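Local coordinates for protein kinase containing Z-DNA binding domains (Danio rerio, PDB 4LB6) that binds left-handed Z-DNA through this N-terminal Zalpha domain and is probably a kinase of translation initiation factor eIF2alpha, at residues Arg21-Ser26 with Phe32-Leu37; Ser26-Ile31 with Ser40-His45. All blocks are in the same frame, centred on the assembly; numbering follows the deposited sequence. Where two conformers were deposited one is given.

Contact 1: residues Arg21-Ser26 with Phe32-Leu37. With nucleotides of chain B; nucleotides of chain C.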
loop_
_atom_site.group_PDB
_atom_site.type_symbol
_atom_site.label_atom_id
_atom_site.label_comp_id
_atom_site.label_asym_id
_atom_site.label_seq_id
_atom_site.Cartn_x
_atom_site.Cartn_y
_atom_site.Cartn_z
ATOM N N ARG A 21 22.682 9.410 -8.858
ATOM C CA ARG A 21 23.824 10.348 -8.795
ATOM C C ARG A 21 23.449 11.639 -8.094
ATOM O O ARG A 21 24.214 12.156 -7.270
ATOM C CB ARG A 21 24.384 10.679 -10.181
ATOM C CG ARG A 21 25.573 11.640 -10.122
ATOM C CD ARG A 21 26.006 11.938 -11.527
ATOM N NE ARG A 21 24.938 12.597 -12.269
ATOM C CZ ARG A 21 24.648 13.886 -12.183
ATOM N NH1 ARG A 21 25.367 14.695 -11.387
ATOM N NH2 ARG A 21 23.644 14.381 -12.907
ATOM N N ARG A 22 22.275 12.175 -8.423
ATOM C CA ARG A 22 21.840 13.451 -7.850
ATOM C C ARG A 22 21.253 13.321 -6.452
ATOM O O ARG A 22 21.314 14.265 -5.651
ATOM C CB ARG A 22 20.801 14.127 -8.744
ATOM C CG ARG A 22 21.273 14.376 -10.181
ATOM C CD ARG A 22 20.222 15.132 -11.001
ATOM N NE ARG A 22 18.853 14.720 -10.664
ATOM C CZ ARG A 22 18.168 13.779 -11.317
ATOM N NH1 ARG A 22 18.724 13.154 -12.335
ATOM N NH2 ARG A 22 16.931 13.455 -10.954
ATOM N N HIS A 23 20.648 12.177 -6.150
ATOM C CA HIS A 23 19.925 12.076 -4.889
ATOM C C HIS A 23 20.565 11.226 -3.823
ATOM O O HIS A 23 20.120 11.281 -2.685
ATOM C CB HIS A 23 18.521 11.539 -5.087
ATOM C CG HIS A 23 17.553 12.544 -5.597
ATOM N ND1 HIS A 23 17.429 12.847 -6.930
ATOM C CD2 HIS A 23 16.624 13.281 -4.949
ATOM C CE1 HIS A 23 16.472 13.744 -7.089
ATOM N NE2 HIS A 23 15.971 14.027 -5.902
ATOM N N GLY A 24 21.575 10.441 -4.170
ATOM C CA GLY A 24 22.090 9.442 -3.260
ATOM C C GLY A 24 21.042 8.382 -2.918
ATOM O O GLY A 24 20.122 8.105 -3.708
ATOM N N ARG A 25 21.194 7.807 -1.724
ATOM C CA ARG A 25 20.376 6.694 -1.246
ATOM C C ARG A 25 18.908 6.954 -1.516
ATOM O O ARG A 25 18.378 7.968 -1.077
ATOM C CB ARG A 25 20.617 6.479 0.267
ATOM C CG ARG A 25 21.882 5.676 0.594
ATOM C CD ARG A 25 22.354 5.797 2.036
ATOM N NE ARG A 25 21.561 4.992 2.963
ATOM C CZ ARG A 25 21.536 3.658 2.977
ATOM N NH1 ARG A 25 22.257 2.946 2.103
ATOM N NH2 ARG A 25 20.775 3.030 3.866
ATOM N N SER A 26 18.255 6.027 -2.238
ATOM C CA SER A 26 16.857 6.174 -2.611
ATOM C C SER A 26 16.149 4.828 -2.658
ATOM O O SER A 26 16.789 3.775 -2.897
ATOM C CB SER A 26 16.777 6.799 -3.995
ATOM O OG SER A 26 17.498 7.997 -4.033
ATOM N N PHE A 32 10.676 5.790 -9.193
ATOM C CA PHE A 32 9.623 5.645 -10.233
ATOM C C PHE A 32 8.668 6.832 -10.324
ATOM O O PHE A 32 8.128 7.132 -11.389
ATOM C CB PHE A 32 8.878 4.247 -10.147
ATOM C CG PHE A 32 7.654 4.199 -9.241
ATOM C CD1 PHE A 32 6.422 4.699 -9.637
ATOM C CD2 PHE A 32 7.730 3.569 -8.012
ATOM C CE1 PHE A 32 5.298 4.633 -8.814
ATOM C CE2 PHE A 32 6.623 3.514 -7.169
ATOM C CZ PHE A 32 5.389 4.043 -7.559
ATOM N N LYS A 33 8.406 7.506 -9.212
ATOM C CA LYS A 33 7.495 8.628 -9.295
ATOM C C LYS A 33 8.152 9.796 -10.024
ATOM O O LYS A 33 7.476 10.507 -10.758
ATOM C CB LYS A 33 7.009 9.088 -7.907
ATOM C CG LYS A 33 6.267 8.003 -7.145
ATOM C CD LYS A 33 5.848 8.475 -5.697
ATOM C CE LYS A 33 5.322 7.277 -4.923
ATOM N NZ LYS A 33 4.898 7.668 -3.535
ATOM N N GLU A 34 9.450 10.014 -9.810
ATOM C CA GLU A 34 10.124 11.141 -10.457
ATOM C C GLU A 34 10.271 10.849 -11.940
ATOM O O GLU A 34 10.013 11.707 -12.773
ATOM C CB GLU A 34 11.489 11.400 -9.828
ATOM C CG GLU A 34 12.376 12.392 -10.604
ATOM C CD GLU A 34 12.795 13.566 -9.762
ATOM O OE1 GLU A 34 12.192 13.770 -8.676
ATOM O OE2 GLU A 34 13.724 14.300 -10.187
ATOM N N LEU A 35 10.638 9.619 -12.265
ATOM C CA LEU A 35 10.902 9.231 -13.649
ATOM C C LEU A 35 9.626 8.911 -14.436
ATOM O O LEU A 35 9.674 8.714 -15.654
ATOM C CB LEU A 35 11.851 8.030 -13.687
ATOM C CG LEU A 35 13.227 8.241 -13.044
ATOM C CD1 LEU A 35 14.090 7.027 -13.311
ATOM C CD2 LEU A 35 13.892 9.530 -13.544
ATOM N N LYS A 36 8.496 8.820 -13.730
ATOM C CA LYS A 36 7.233 8.404 -14.333
ATOM C C LYS A 36 7.352 7.090 -15.088
ATOM O O LYS A 36 6.996 7.017 -16.255
ATOM C CB LYS A 36 6.635 9.534 -15.206
ATOM C CG LYS A 36 6.481 10.850 -14.482
ATOM C CD LYS A 36 5.954 11.927 -15.434
ATOM C CE LYS A 36 6.540 13.321 -15.177
ATOM N NZ LYS A 36 5.834 14.350 -16.012
ATOM N N LEU A 37 7.874 6.056 -14.417
ATOM C CA LEU A 37 7.954 4.699 -14.955
ATOM C C LEU A 37 7.173 3.759 -13.988
ATOM O O LEU A 37 6.827 4.160 -12.878
ATOM C CB LEU A 37 9.397 4.224 -15.018
ATOM C CG LEU A 37 10.281 5.138 -15.914
ATOM C CD1 LEU A 37 11.753 4.825 -15.544
ATOM C CD2 LEU A 37 9.981 4.864 -17.385
ATOM P P DG B 7 3.316 1.934 -4.776
ATOM O OP1 DG B 7 3.816 1.224 -5.890
ATOM O OP2 DG B 7 4.056 2.467 -3.571
ATOM O "O5'" DG B 7 2.613 3.231 -5.406
ATOM C "C5'" DG B 7 2.088 4.288 -4.586
ATOM C "C4'" DG B 7 1.268 5.221 -5.424
ATOM O "O4'" DG B 7 0.112 4.649 -5.926
ATOM C "C3'" DG B 7 0.646 6.141 -4.388
ATOM O "O3'" DG B 7 1.650 7.045 -4.495
ATOM C "C2'" DG B 7 -0.552 6.685 -5.049
ATOM C "C1'" DG B 7 -0.975 5.558 -5.927
ATOM N N9 DG B 7 -2.073 4.713 -5.462
ATOM C C8 DG B 7 -3.218 4.482 -6.188
ATOM N N7 DG B 7 -4.038 3.639 -5.596
ATOM C C5 DG B 7 -3.383 3.303 -4.399
ATOM C C6 DG B 7 -3.830 2.443 -3.330
ATOM O O6 DG B 7 -4.805 1.746 -3.313
ATOM N N1 DG B 7 -2.920 2.344 -2.297
ATOM C C2 DG B 7 -1.735 3.078 -2.302
ATOM N N2 DG B 7 -0.893 2.841 -1.279
ATOM N N3 DG B 7 -1.274 3.885 -3.283
ATOM C C4 DG B 7 -2.201 3.998 -4.270
ATOM P P DC C 2 1.393 8.991 -3.489
ATOM O OP1 DC C 2 0.129 9.715 -3.907
ATOM O OP2 DC C 2 2.824 9.491 -3.536
ATOM O "O5'" DC C 2 1.165 8.209 -2.072
ATOM C "C5'" DC C 2 1.311 9.089 -0.933
ATOM C "C4'" DC C 2 0.875 8.289 0.280
ATOM O "O4'" DC C 2 -0.559 8.039 0.178
ATOM C "C3'" DC C 2 1.577 6.911 0.346
ATOM O "O3'" DC C 2 1.919 6.653 1.722
ATOM C "C2'" DC C 2 0.445 5.961 -0.055
ATOM C "C1'" DC C 2 -0.831 6.664 0.439
ATOM N N1 DC C 2 -2.072 6.263 -0.288
ATOM C C2 DC C 2 -2.882 5.322 0.356
ATOM O O2 DC C 2 -2.485 4.822 1.433
ATOM N N3 DC C 2 -3.998 4.900 -0.243
ATOM C C4 DC C 2 -4.327 5.469 -1.399
ATOM N N4 DC C 2 -5.423 5.042 -2.026
ATOM C C5 DC C 2 -3.507 6.415 -2.100
ATOM C C6 DC C 2 -2.397 6.835 -1.478
#
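Arg22 and Glu34 form a salt bridge between the end of helix 10-23 and the last turn of helix 28-35. NH2 of Arg22 stands 3.4 Å from OE2 of Glu34. The carboxylate oxygen comes to the edge of the guanidinium, near its plane, and the two flat groups are only 21° apart. The Arg22 chain bends at its third torsion (chi3 -37°), which turns the guanidinium toward Glu34. Its other arm, NH1, bridges to Asp18, so two carboxylates share this cation.

Van der Waals contact adds little. CE1 of His23 lies 4.2 Å from OE2 of Glu34, and the imidazole is almost perpendicular to the carboxylate. NH2 of Arg22 lies in plane at the edge of this ring, which also stacks with Tyr19.

The DNA contacts come from another flank of helix 28-35. Lys33 is extended beyond CG, and its NZ gives a 2.8 Å hydrogen bond to OP2 of DC2 of chain C. A second bond, from NZ to O3' of DG7 of chain B at 3.4 Å, is weak and doubtful. A methionine in place of Lys33 would probably leave the DC2 phosphate without this hydrogen bond and its compensating positive charge. The Phe32 ring presents its edge to the same DG7 of chain B, with CZ 3.6 Å from O5'.

Ser26 OG hydrogen-bonds Gly24 O at 2.6 Å within the turn after the first helix. Gly24 has positive phi there. The whole is a surface contact of the winged helix-turn-helix fold. Glu34 also touches Tyr19 of helix 10-23, Leu37 touches Ile12 of the same helix, and the backbone of Ser26 pairs with Trp67 of strand 66-69.

Contact 2: residues Ser26-Ile31 with Ser40-His45. With nucleotides of chain D.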
loop_
_atom_site.group_PDB
_atom_site.type_symbol
_atom_site.label_atom_id
_atom_site.label_comp_id
_atom_site.label_asym_id
_atom_site.label_seq_id
_atom_site.Cartn_x
_atom_site.Cartn_y
_atom_site.Cartn_z
ATOM N N SER A 26 18.255 6.027 -2.238
ATOM C CA SER A 26 16.857 6.174 -2.611
ATOM C C SER A 26 16.149 4.828 -2.658
ATOM O O SER A 26 16.789 3.775 -2.897
ATOM C CB SER A 26 16.777 6.799 -3.995
ATOM O OG SER A 26 17.498 7.997 -4.033
ATOM N N THR A 27 14.835 4.848 -2.431
ATOM C CA THR A 27 14.010 3.655 -2.621
ATOM C C THR A 27 13.447 3.657 -4.046
ATOM O O THR A 27 13.493 4.680 -4.761
ATOM C CB THR A 27 12.821 3.633 -1.643
ATOM O OG1 THR A 27 11.988 4.761 -1.941
ATOM C CG2 THR A 27 13.342 3.727 -0.171
ATOM N N VAL A 28 12.954 2.506 -4.482
ATOM C CA VAL A 28 12.345 2.440 -5.812
ATOM C C VAL A 28 11.165 3.431 -5.915
ATOM O O VAL A 28 10.868 3.966 -6.988
ATOM C CB VAL A 28 11.900 0.996 -6.189
ATOM C CG1 VAL A 28 10.803 0.409 -5.197
ATOM C CG2 VAL A 28 11.483 0.915 -7.713
ATOM N N GLN A 29 10.480 3.656 -4.804
ATOM C CA GLN A 29 9.329 4.522 -4.841
ATOM C C GLN A 29 9.739 5.969 -5.197
ATOM O O GLN A 29 9.122 6.611 -6.077
ATOM C CB GLN A 29 8.584 4.455 -3.494
ATOM C CG GLN A 29 7.763 3.136 -3.287
ATOM C CD GLN A 29 8.589 1.930 -2.813
ATOM O OE1 GLN A 29 9.762 2.051 -2.473
ATOM N NE2 GLN A 29 7.956 0.754 -2.759
ATOM N N ASP A 30 10.837 6.430 -4.573
ATOM C CA ASP A 30 11.502 7.696 -4.925
ATOM C C ASP A 30 11.714 7.839 -6.423
ATOM O O ASP A 30 11.381 8.853 -7.041
ATOM C CB ASP A 30 12.875 7.805 -4.217
ATOM C CG ASP A 30 12.741 8.022 -2.717
ATOM O OD1 ASP A 30 11.717 8.637 -2.335
ATOM O OD2 ASP A 30 13.628 7.572 -1.926
ATOM N N ILE A 31 12.294 6.798 -7.002
ATOM C CA ILE A 31 12.779 6.831 -8.390
ATOM C C ILE A 31 11.599 6.738 -9.385
ATOM O O ILE A 31 11.474 7.564 -10.305
ATOM C CB ILE A 31 13.712 5.655 -8.645
ATOM C CG1 ILE A 31 14.921 5.722 -7.713
ATOM C CG2 ILE A 31 14.204 5.702 -10.089
ATOM C CD1 ILE A 31 15.701 4.357 -7.622
ATOM N N SER A 40 7.722 -1.720 -11.171
ATOM C CA SER A 40 8.328 -2.993 -11.538
ATOM C C SER A 40 9.437 -2.778 -12.599
ATOM O O SER A 40 10.474 -3.502 -12.597
ATOM C CB SER A 40 7.251 -3.936 -12.067
ATOM O OG SER A 40 6.699 -3.337 -13.224
ATOM N N THR A 41 9.250 -1.816 -13.522
ATOM C CA THR A 41 10.296 -1.558 -14.510
ATOM C C THR A 41 11.533 -0.988 -13.833
ATOM O O THR A 41 12.661 -1.327 -14.169
ATOM C CB THR A 41 9.788 -0.534 -15.528
ATOM O OG1 THR A 41 8.625 -1.102 -16.174
ATOM C CG2 THR A 41 10.885 -0.157 -16.531
ATOM N N VAL A 42 11.349 -0.059 -12.897
ATOM C CA VAL A 42 12.529 0.457 -12.233
ATOM C C VAL A 42 13.204 -0.667 -11.403
ATOM O O VAL A 42 14.441 -0.799 -11.408
ATOM C CB VAL A 42 12.162 1.669 -11.347
ATOM C CG1 VAL A 42 13.368 2.153 -10.551
ATOM C CG2 VAL A 42 11.589 2.816 -12.231
ATOM N N ASN A 43 12.419 -1.462 -10.686
ATOM C CA ASN A 43 13.057 -2.541 -9.928
ATOM C C ASN A 43 13.784 -3.535 -10.841
ATOM O O ASN A 43 14.860 -4.012 -10.460
ATOM C CB ASN A 43 12.066 -3.319 -9.007
ATOM C CG ASN A 43 12.108 -2.851 -7.576
ATOM O OD1 ASN A 43 13.126 -2.364 -7.087
ATOM N ND2 ASN A 43 10.967 -3.031 -6.857
ATOM N N ARG A 44 13.197 -3.907 -11.988
ATOM C CA ARG A 44 13.872 -4.859 -12.902
ATOM C C ARG A 44 15.271 -4.302 -13.205
ATOM O O ARG A 44 16.297 -5.030 -13.135
ATOM C CB ARG A 44 13.061 -5.030 -14.231
ATOM C CG ARG A 44 13.748 -5.764 -15.415
ATOM C CD ARG A 44 12.783 -5.789 -16.642
ATOM N NE ARG A 44 11.442 -6.091 -16.158
ATOM C CZ ARG A 44 10.352 -5.357 -16.385
ATOM N NH1 ARG A 44 10.397 -4.310 -17.186
ATOM N NH2 ARG A 44 9.200 -5.697 -15.825
ATOM N N HIS A 45 15.304 -3.018 -13.552
ATOM C CA HIS A 45 16.601 -2.413 -13.907
ATOM C C HIS A 45 17.543 -2.227 -12.726
ATOM O O HIS A 45 18.751 -2.347 -12.912
ATOM C CB HIS A 45 16.385 -1.120 -14.719
ATOM C CG HIS A 45 15.881 -1.404 -16.101
ATOM N ND1 HIS A 45 16.692 -1.927 -17.096
ATOM C CD2 HIS A 45 14.642 -1.318 -16.633
ATOM C CE1 HIS A 45 15.977 -2.101 -18.194
ATOM N NE2 HIS A 45 14.730 -1.733 -17.944
ATOM P P DG D 5 8.323 -5.259 -8.385
ATOM O OP1 DG D 5 8.474 -3.965 -7.699
ATOM O OP2 DG D 5 7.192 -5.565 -9.331
ATOM O "O5'" DG D 5 9.695 -5.573 -9.106
ATOM C "C5'" DG D 5 9.867 -6.787 -9.978
ATOM C "C4'" DG D 5 11.324 -6.971 -10.333
ATOM O "O4'" DG D 5 12.140 -7.136 -9.168
ATOM C "C3'" DG D 5 11.535 -8.305 -11.115
ATOM O "O3'" DG D 5 11.481 -7.891 -12.488
ATOM C "C2'" DG D 5 12.942 -8.685 -10.745
ATOM C "C1'" DG D 5 13.215 -8.069 -9.376
ATOM N N9 DG D 5 13.178 -8.945 -8.198
ATOM C C8 DG D 5 14.186 -9.041 -7.283
ATOM N N7 DG D 5 13.906 -9.809 -6.243
ATOM C C5 DG D 5 12.638 -10.313 -6.520
ATOM C C6 DG D 5 11.820 -11.163 -5.721
ATOM O O6 DG D 5 12.097 -11.665 -4.634
ATOM N N1 DG D 5 10.559 -11.392 -6.278
ATOM C C2 DG D 5 10.142 -10.791 -7.453
ATOM N N2 DG D 5 8.871 -11.068 -7.854
ATOM N N3 DG D 5 10.943 -9.960 -8.183
ATOM C C4 DG D 5 12.155 -9.749 -7.663
ATOM P P DC D 6 10.675 -8.725 -13.611
ATOM O OP1 DC D 6 11.414 -8.619 -14.900
ATOM O OP2 DC D 6 9.237 -8.548 -13.623
ATOM O "O5'" DC D 6 10.957 -10.269 -13.170
ATOM C "C5'" DC D 6 10.697 -11.268 -14.183
ATOM C "C4'" DC D 6 10.033 -12.461 -13.427
ATOM O "O4'" DC D 6 10.986 -13.075 -12.524
ATOM C "C3'" DC D 6 8.736 -12.148 -12.651
ATOM O "O3'" DC D 6 7.800 -13.197 -12.878
ATOM C "C2'" DC D 6 9.249 -12.219 -11.195
ATOM C "C1'" DC D 6 10.284 -13.328 -11.352
ATOM N N1 DC D 6 11.256 -13.308 -10.247
ATOM C C2 DC D 6 10.913 -14.050 -9.110
ATOM O O2 DC D 6 9.816 -14.613 -9.113
ATOM N N3 DC D 6 11.736 -14.059 -8.064
ATOM C C4 DC D 6 12.889 -13.424 -8.156
ATOM N N4 DC D 6 13.724 -13.454 -7.122
ATOM C C5 DC D 6 13.272 -12.671 -9.305
ATOM C C6 DC D 6 12.428 -12.661 -10.363
ATOM P P DC D 4 11.779 -5.121 -3.392
ATOM O OP1 DC D 4 13.215 -4.926 -3.863
ATOM O OP2 DC D 4 10.758 -4.021 -3.724
ATOM O "O5'" DC D 4 11.334 -6.446 -4.052
ATOM C "C5'" DC D 4 11.516 -6.717 -5.521
ATOM C "C4'" DC D 4 10.289 -7.264 -6.207
ATOM O "O4'" DC D 4 9.969 -8.551 -5.547
ATOM C "C3'" DC D 4 9.025 -6.376 -6.049
ATOM O "O3'" DC D 4 8.212 -6.382 -7.250
ATOM C "C2'" DC D 4 8.259 -7.106 -4.882
ATOM C "C1'" DC D 4 8.596 -8.543 -5.273
ATOM N N1 DC D 4 8.391 -9.416 -4.102
ATOM C C2 DC D 4 7.170 -10.044 -3.943
ATOM O O2 DC D 4 6.305 -9.895 -4.782
ATOM N N3 DC D 4 6.952 -10.793 -2.826
ATOM C C4 DC D 4 7.924 -10.892 -1.894
ATOM N N4 DC D 4 7.592 -11.695 -0.817
ATOM C C5 DC D 4 9.171 -10.211 -2.006
ATOM C C6 DC D 4 9.339 -9.482 -3.120
#
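The Val28 and Val42 side chains run antiparallel alongside one another where helix 28-35 packs on helix 39-51. CG2 of Val28 meets CG1 of Val42 at 3.6 Å. That same CG1 also touches CG2 of Ile31 at 3.7 Å, and these two side chains cross at a slant. Val42 CG1 is trans to its own backbone N (chi1 175°), which carries it to both partners.

The Asn43 side chain lies roughly perpendicular to that of Val28. Its OD1 rests against CB of Val28 at 3.7 Å, a van der Waals contact. The amide nitrogen turns to the DNA instead. ND2 donates a nearly straight bond (165°) of 2.8 Å to OP1 of DG5 of chain D, and a weak, more bent one to OP2 of DC4 of chain D. The valine thus packs against the amide that grips the phosphate. Arg44 reaches the next phosphate, its NE bonded to OP1 of DC6 of chain D at 2.8 Å and 166°.

Thr27 and Asp30 form a capping box at the start of helix 28-35. The bond from Thr27 N to Asp30 OD2 is 3.0 Å, and the return bond, from Asp30 N to Thr27 OG1, is weak.

Helix 39-51 is the recognition helix of the winged helix-turn-helix. Ile31 also touches Tyr19 of helix 10-23 and Leu46 of helix 39-51, while Val28 touches Lys39 of helix 39-51.

The centres of contacts 1 and 2 lie 8 Å apart, and both contacts use helix 28-35. Contact 1 joins the end of this helix to helix 10-23 at the surface. Contact 2 joins its start to helix 39-51 in the interior. Their segments alternate along the chain, and Ser26 belongs to both. They also touch directly: CB of Phe32 lies 3.7 Å from CG2 of Val42, and CB of Leu37 packs on the same methyl. Together they tie the three helices of the Zalpha domain around the middle one. Both carry residues bonded to DNA phosphates, on chain C in contact 1 and on chain D in contact 2.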